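Local coordinates for protein MmeI (Methylophilus methylotrophus, PDB 5HR4) that recognises a specific DNA sequence as a type IIL restriction-modification enzyme, probably methylating adenine at N6 with S-adenosylmethionine as the methyl donor, at residues Met169-His173 and Leu186-Leu190. Residue numbers count along the deposited sequence, not the author numbering.
Sequences MGKLH and LELYL
Two consecutive helices, 163-178 and 183-200, form a roughly antiparallel helical hairpin, and residues 169-173 and 186-190 meet across it. Both segments are alpha-helical, with i+4 to i backbone hydrogen bonds from His-173 N to Met-169 O (3.1 Å) and from Leu-190 N to Leu-186 O (3.0 Å). Their local axes approach to 11.1 Å with N-to-C directions 143° apart; the CA atoms of His-173 and Leu-190, 6.8 Å apart, set the register. The contact is buried, 317 Å² in all, and His-173 and Leu-190 dominate it. Leu-190 points its CA-to-CB bond toward the first helix with chi1 t (-160°) and chi2 p. Its CD2 lies 3.6 Å from His-173 CB and 4.3 Å from Met-169 CG, while its CD1 is 4.3 Å from Leu-172 CD2. Met-169 (chi1 and chi2 t, chi3 turned to -102°) and Leu-172 (t, p) thus make looser apolar contacts with the leucine tip; Met-169 also packs on Leu-194 and Leu-197, one and two turns farther along the second helix. The CA-to-CB bond of His-173 points sideways to 186-190, but chi1 t (165°) and chi2 -69° bring the imidazole over to it. Leu-186 (t, p) lays CD2 over one ring face in a CH-pi contact, 3.7 Å from the His-173 centroid. Phe-417 of helix 416-440, in the methyltransferase region, meets the same imidazole and touches Leu-190 and Glu-187, so the hairpin packs against that domain. Glu-187 starts away from the first helix, then curls back with chi1 and chi2 both m, letting OE2 accept a weak hydrogen bond from His-173 NE2 at 3.3 Å near the ring plane.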
loop_
_atom_site.group_PDB
_atom_site.type_symbol
_atom_site.label_atom_id
_atom_site.label_comp_id
_atom_site.label_asym_id
_atom_site.label_seq_id
_atom_site.Cartn_x
_atom_site.Cartn_y
_atom_site.Cartn_z
ATOM N N MET A 169 -14.686 -13.161 16.992
ATOM C CA MET A 169 -15.748 -12.166 17.029
ATOM C C MET A 169 -16.244 -11.837 15.628
ATOM O O MET A 169 -17.452 -11.672 15.410
ATOM C CB MET A 169 -15.249 -10.910 17.744
ATOM C CG MET A 169 -16.123 -9.693 17.560
ATOM S SD MET A 169 -15.945 -8.506 18.909
ATOM C CE MET A 169 -17.448 -8.897 19.803
ATOM N N GLY A 170 -15.328 -11.754 14.664
ATOM C CA GLY A 170 -15.732 -11.598 13.276
ATOM C C GLY A 170 -16.644 -12.710 12.791
ATOM O O GLY A 170 -17.605 -12.455 12.060
ATOM N N LYS A 171 -16.368 -13.960 13.188
ATOM C CA LYS A 171 -17.224 -15.055 12.719
ATOM C C LYS A 171 -18.619 -14.963 13.341
ATOM O O LYS A 171 -19.619 -15.312 12.700
ATOM C CB LYS A 171 -16.579 -16.419 13.001
ATOM N N LEU A 172 -18.708 -14.480 14.577
ATOM C CA LEU A 172 -20.011 -14.211 15.180
ATOM C C LEU A 172 -20.802 -13.238 14.324
ATOM O O LEU A 172 -21.983 -13.467 14.028
ATOM C CB LEU A 172 -19.823 -13.649 16.587
ATOM C CG LEU A 172 -21.122 -13.295 17.301
ATOM C CD1 LEU A 172 -21.881 -14.568 17.552
ATOM C CD2 LEU A 172 -20.829 -12.516 18.606
ATOM N N HIS A 173 -20.152 -12.151 13.906
ATOM C CA HIS A 173 -20.759 -11.184 13.002
ATOM C C HIS A 173 -21.317 -11.861 11.755
ATOM O O HIS A 173 -22.508 -11.754 11.458
ATOM C CB HIS A 173 -19.717 -10.124 12.656
ATOM C CG HIS A 173 -20.064 -9.267 11.480
ATOM N ND1 HIS A 173 -20.098 -9.749 10.188
ATOM C CD2 HIS A 173 -20.324 -7.941 11.396
ATOM C CE1 HIS A 173 -20.389 -8.760 9.363
ATOM N NE2 HIS A 173 -20.529 -7.652 10.071
ATOM N N LEU A 186 -26.727 -4.765 12.161
ATOM C CA LEU A 186 -25.651 -5.711 12.438
ATOM C C LEU A 186 -24.383 -4.991 12.911
ATOM O O LEU A 186 -23.857 -5.287 13.987
ATOM C CB LEU A 186 -25.377 -6.564 11.198
ATOM C CG LEU A 186 -24.217 -7.542 11.348
ATOM C CD1 LEU A 186 -24.535 -8.614 12.379
ATOM C CD2 LEU A 186 -23.869 -8.150 10.012
ATOM N N GLU A 187 -23.915 -4.006 12.133
ATOM C CA GLU A 187 -22.682 -3.301 12.454
ATOM C C GLU A 187 -22.736 -2.673 13.838
ATOM O O GLU A 187 -21.761 -2.742 14.599
ATOM C CB GLU A 187 -22.398 -2.219 11.412
ATOM C CG GLU A 187 -22.711 -2.570 9.966
ATOM C CD GLU A 187 -22.005 -3.825 9.455
ATOM O OE1 GLU A 187 -22.316 -4.265 8.315
ATOM O OE2 GLU A 187 -21.153 -4.380 10.189
ATOM N N LEU A 188 -23.858 -2.032 14.180
ATOM C CA LEU A 188 -23.943 -1.369 15.475
ATOM C C LEU A 188 -24.258 -2.351 16.597
ATOM O O LEU A 188 -23.811 -2.144 17.734
ATOM C CB LEU A 188 -24.976 -0.251 15.414
ATOM C CG LEU A 188 -25.467 0.539 16.636
ATOM C CD1 LEU A 188 -24.345 1.062 17.506
ATOM C CD2 LEU A 188 -26.281 1.689 16.122
ATOM N N TYR A 189 -25.007 -3.418 16.312
ATOM C CA TYR A 189 -25.182 -4.469 17.311
ATOM C C TYR A 189 -23.831 -4.968 17.795
ATOM O O TYR A 189 -23.580 -5.065 19.001
ATOM C CB TYR A 189 -25.989 -5.622 16.722
ATOM C CG TYR A 189 -26.688 -6.517 17.728
ATOM C CD1 TYR A 189 -26.027 -7.588 18.307
ATOM C CD2 TYR A 189 -28.024 -6.310 18.062
ATOM C CE1 TYR A 189 -26.659 -8.419 19.215
ATOM C CE2 TYR A 189 -28.662 -7.128 18.971
ATOM C CZ TYR A 189 -27.979 -8.183 19.553
ATOM O OH TYR A 189 -28.623 -9.017 20.460
ATOM N N LEU A 190 -22.922 -5.235 16.857
ATOM C CA LEU A 190 -21.678 -5.913 17.201
ATOM C C LEU A 190 -20.736 -4.970 17.937
ATOM O O LEU A 190 -20.182 -5.305 18.993
ATOM C CB LEU A 190 -21.031 -6.455 15.931
ATOM C CG LEU A 190 -20.020 -7.576 16.171
ATOM C CD1 LEU A 190 -20.714 -8.944 16.292
ATOM C CD2 LEU A 190 -18.963 -7.572 15.081
#